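Local coordinates for protein NegoA.19184.a (Neisseria gonorrhoeae, PDB 5UEB) that is of unknown function but belongs to the DUF4265 family and combines a five-stranded with a four-stranded antiparallel sheet in each subunit of a two-chain assembly, at residues Y17-L20 and E21-A25; I103-N106 and G107-Y110. One frame throughout, in Å; residues are numbered along the deposited sequence.

Interaction 1. Residues Y17-L20 and E21-A25; sequences YYDL and ESNIA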
# COMPACT_ATOMS: atom_id res chain seq x y z
N TYR B 17 4.07 -2.01 -10.75
CA TYR B 17 4.86 -1.80 -9.54
C TYR B 17 6.18 -1.14 -9.93
O TYR B 17 6.54 -1.08 -11.11
CB TYR B 17 5.09 -3.12 -8.78
CG TYR B 17 5.93 -4.12 -9.54
CD1 TYR B 17 5.39 -4.90 -10.55
CD2 TYR B 17 7.28 -4.27 -9.25
CE1 TYR B 17 6.17 -5.79 -11.27
CE2 TYR B 17 8.08 -5.18 -9.96
CZ TYR B 17 7.51 -5.93 -10.97
OH TYR B 17 8.29 -6.81 -11.69
N TYR B 18 6.90 -0.65 -8.93
CA TYR B 18 8.26 -0.18 -9.13
C TYR B 18 9.21 -1.28 -8.69
O TYR B 18 9.05 -1.84 -7.60
CB TYR B 18 8.53 1.13 -8.39
CG TYR B 18 7.83 2.31 -9.02
CD1 TYR B 18 8.38 2.96 -10.11
CD2 TYR B 18 6.61 2.75 -8.53
CE1 TYR B 18 7.74 4.04 -10.71
CE2 TYR B 18 5.96 3.83 -9.11
CZ TYR B 18 6.53 4.47 -10.20
OH TYR B 18 5.89 5.54 -10.77
N ASP B 19 10.17 -1.60 -9.55
CA ASP B 19 11.12 -2.68 -9.31
C ASP B 19 12.23 -2.22 -8.36
O ASP B 19 12.19 -1.12 -7.81
CB ASP B 19 11.61 -3.27 -10.63
CG ASP B 19 12.52 -2.33 -11.40
OD1 ASP B 19 12.74 -2.60 -12.60
OD2 ASP B 19 13.04 -1.34 -10.83
N LEU B 20 13.24 -3.07 -8.18
CA LEU B 20 14.28 -2.79 -7.19
C LEU B 20 15.11 -1.58 -7.56
O LEU B 20 15.77 -1.01 -6.68
CB LEU B 20 15.17 -4.02 -6.99
CG LEU B 20 14.44 -5.23 -6.40
CD1 LEU B 20 15.41 -6.38 -6.21
CD2 LEU B 20 13.77 -4.84 -5.09
N GLU B 21 15.10 -1.17 -8.83
CA GLU B 21 15.80 0.03 -9.27
C GLU B 21 14.87 1.23 -9.38
O GLU B 21 15.25 2.24 -9.97
CB GLU B 21 16.49 -0.21 -10.61
CG GLU B 21 17.61 -1.24 -10.58
CD GLU B 21 18.68 -0.91 -9.56
OE1 GLU B 21 19.06 -1.81 -8.78
OE2 GLU B 21 19.14 0.25 -9.53
N SER B 22 13.65 1.13 -8.84
CA SER B 22 12.67 2.21 -8.91
C SER B 22 12.25 2.52 -10.34
O SER B 22 11.93 3.66 -10.68
CB SER B 22 13.12 3.48 -8.18
OG SER B 22 13.37 3.21 -6.81
N ASN B 23 12.22 1.49 -11.19
CA ASN B 23 11.73 1.61 -12.56
C ASN B 23 10.38 0.91 -12.66
O ASN B 23 10.17 -0.15 -12.04
CB ASN B 23 12.72 0.99 -13.55
CG ASN B 23 14.04 1.73 -13.58
OD1 ASN B 23 14.07 2.96 -13.53
ND2 ASN B 23 15.14 0.99 -13.66
N ILE B 24 9.47 1.50 -13.42
CA ILE B 24 8.14 0.94 -13.54
C ILE B 24 8.23 -0.43 -14.21
O ILE B 24 9.06 -0.67 -15.10
CB ILE B 24 7.23 1.91 -14.31
CG1 ILE B 24 5.76 1.56 -14.10
CG2 ILE B 24 7.61 1.97 -15.78
CD1 ILE B 24 5.21 2.13 -12.82
N ALA B 25 7.39 -1.36 -13.74
CA ALA B 25 7.40 -2.74 -14.21
C ALA B 25 5.99 -3.29 -14.09
O ALA B 25 5.13 -2.71 -13.41
CB ALA B 25 8.39 -3.60 -13.42
O HOH W 1 15.04 -1.88 -13.80
O HOH W 2 11.47 -2.09 -15.07
O HOH W 3 15.61 1.76 -6.25
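Asp-19 meets the backbone of Asn-23 across the turn of a beta hairpin joining strands 10-18 and 24-33, and much of the polar order at the turn comes from Asp-19, through both its carboxylate and its backbone. Asp-19 CG stands between the backbone N and the carbonyl carbon (chi1 70°), which turns the carboxylate back over the loop. There OD2 accepts two backbone N-H groups from opposite faces of the carboxylate plane: Glu-21 N at 2.9 Å through a bent bond, and Asn-23 N at 3.0 Å through a straighter one (162°). The backbone of Asp-19 works as well: its O takes the N-H of Ser-22, closing a type I turn, and its N gives a hydrogen bond to Asn-23 O. Aspartate suits this place because a short acidic side chain can reach N-H groups of its own turn.

Packing is closest at the strand end. Tyr-17 and Ala-25 form an antiparallel hydrogen-bonded pair, and the small methyl of Ala-25 lies over one face of the Tyr-17 ring, CB to CZ 3.5 Å; Phe-47, Ala-48 and Pro-49 also touch this tyrosine. Tyr-18 and Ile-24, a non-hydrogen-bonded pair, use the other face of the hairpin, where Ile-24 CD1 sits over the Tyr-18 ring, 4.0 Å from its centroid. His-7 of the second subunit, from the purification tag, packs on Ile-24.

The solvent side is looser and bridged by water. One water joins Asp-19 OD1 to Asn-23 ND2, a second joins OD1 to Ile-24 O, and a third links Leu-20 O with Ser-22 OG. With two N-H groups on OD2 and two donating waters on OD1, the carboxylate is probably stabilised in its charged form, and its rotation is fixed by bonds on both oxygens.

Interaction 2. Residues I103-N106 and G107-Y110; sequences IRKN and GENY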
# COMPACT_ATOMS: atom_id res chain seq x y z
N ILE B 103 7.25 -23.41 -4.01
CA ILE B 103 8.21 -22.61 -4.77
C ILE B 103 7.69 -22.37 -6.18
O ILE B 103 6.95 -23.18 -6.75
CB ILE B 103 9.62 -23.23 -4.77
CG1 ILE B 103 9.67 -24.51 -5.61
CG2 ILE B 103 10.09 -23.52 -3.34
CD1 ILE B 103 11.05 -25.11 -5.72
N ARG B 104 8.08 -21.23 -6.73
CA ARG B 104 7.86 -20.91 -8.14
C ARG B 104 9.19 -20.42 -8.71
O ARG B 104 9.79 -19.50 -8.16
CB ARG B 104 6.80 -19.81 -8.28
CG ARG B 104 6.47 -19.49 -9.74
CD ARG B 104 5.49 -18.34 -9.88
NE ARG B 104 5.32 -17.99 -11.29
CZ ARG B 104 4.61 -16.96 -11.73
NH1 ARG B 104 4.00 -16.16 -10.87
NH2 ARG B 104 4.53 -16.73 -13.03
N LYS B 105 9.65 -21.05 -9.79
CA LYS B 105 10.92 -20.70 -10.43
C LYS B 105 10.74 -19.58 -11.43
O LYS B 105 9.69 -19.44 -12.07
CB LYS B 105 11.49 -21.91 -11.18
CG LYS B 105 11.82 -23.12 -10.33
CD LYS B 105 12.20 -24.32 -11.20
CE LYS B 105 13.42 -24.02 -12.06
NZ LYS B 105 13.79 -25.19 -12.93
N ASN B 106 11.79 -18.78 -11.60
CA ASN B 106 11.96 -17.91 -12.77
C ASN B 106 13.36 -18.20 -13.30
O ASN B 106 14.33 -17.58 -12.88
CB ASN B 106 11.76 -16.44 -12.45
CG ASN B 106 11.70 -15.58 -13.71
OD1 ASN B 106 12.59 -14.77 -13.96
ND2 ASN B 106 10.67 -15.80 -14.52
N GLY B 107 13.45 -19.16 -14.22
CA GLY B 107 14.77 -19.59 -14.63
C GLY B 107 15.41 -20.45 -13.55
O GLY B 107 14.76 -20.90 -12.60
N GLU B 108 16.72 -20.64 -13.68
CA GLU B 108 17.44 -21.59 -12.85
C GLU B 108 17.98 -20.99 -11.56
O GLU B 108 18.34 -21.74 -10.65
CB GLU B 108 18.59 -22.22 -13.63
CG GLU B 108 18.10 -23.05 -14.80
CD GLU B 108 17.14 -24.14 -14.37
OE1 GLU B 108 17.59 -25.09 -13.69
OE2 GLU B 108 15.94 -24.04 -14.68
N ASN B 109 18.05 -19.66 -11.44
CA ASN B 109 18.72 -19.04 -10.30
C ASN B 109 17.80 -18.18 -9.44
O ASN B 109 18.30 -17.45 -8.57
CB ASN B 109 19.92 -18.21 -10.77
CG ASN B 109 20.89 -19.02 -11.60
OD1 ASN B 109 20.97 -18.85 -12.81
ND2 ASN B 109 21.62 -19.92 -10.95
N TYR B 110 16.49 -18.24 -9.64
CA TYR B 110 15.57 -17.37 -8.92
C TYR B 110 14.34 -18.15 -8.53
O TYR B 110 13.77 -18.89 -9.35
CB TYR B 110 15.14 -16.18 -9.79
CG TYR B 110 14.31 -15.13 -9.08
CD1 TYR B 110 12.93 -15.25 -8.94
CD2 TYR B 110 14.92 -14.00 -8.55
CE1 TYR B 110 12.18 -14.28 -8.30
CE2 TYR B 110 14.18 -13.02 -7.90
CZ TYR B 110 12.82 -13.16 -7.78
OH TYR B 110 12.10 -12.19 -7.14
O HOH W 4 17.09 -17.42 -12.95
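Lys-105 NZ and Glu-108 OE2 make a salt bridge of 3.0 Å in a beta hairpin, at the connection between antiparallel strands 102-105 and 110-115. The ammonium group meets the carboxylate on its syn side, somewhat out of plane. Both side chains bend to arrive there: Lys-105 folds at chi3 (60°), Glu-108 at chi2. Long flexible side chains suit these exposed sites, since each can reach the other while its charged end stays at the surface.

The backbone closes the loop with a hydrogen bond from Asn-106 N to Tyr-110 O at 3.0 Å. The same oxygen receives a CA-H...O contact from Lys-105. A water donates to Asn-106 O and accepts from Asn-109 N, joining two backbone groups that do not bond directly. Gly-107 adopts phi 74° and psi -165°, a conformation in which a beta carbon would collide with Asn-106 O; glycine therefore fits this corner.

Packing is found on the side of the Tyr-110 ring, toward the rest of the fold. Asn-106 CB approaches this ring obliquely, and Phe-47 and Leu-46 touch Asn-106 as well. The Tyr-110 ring meets that of Phe-47 and rests on Asn-81 and Val-83 of strand 78-84, while its hydroxyl is hydrogen-bonded to Leu-46 O, so tyrosine offers both an apolar ring and a polar end. Tyr-110 CB also lies close to the loop backbone, 3.5 Å from Asn-106 O.

Interactions 1 and 2 are hairpin connections in different sheets of one chain. The 17-25 loop comes first and joins strands 10-18 and 24-33 at one border of the five-stranded sheet; the 103-110 loop follows much later and joins strands 102-105 and 110-115 at a border of the four-stranded sheet. Their centres lie 20 Å apart, and their nearest atoms are about 7 Å apart without touching. Phe-47 links them indirectly: it contacts Tyr-17 of interaction 1 and both Asn-106 and Tyr-110 of interaction 2, so the loop carrying Phe-47 lies where the two sheets come near each other.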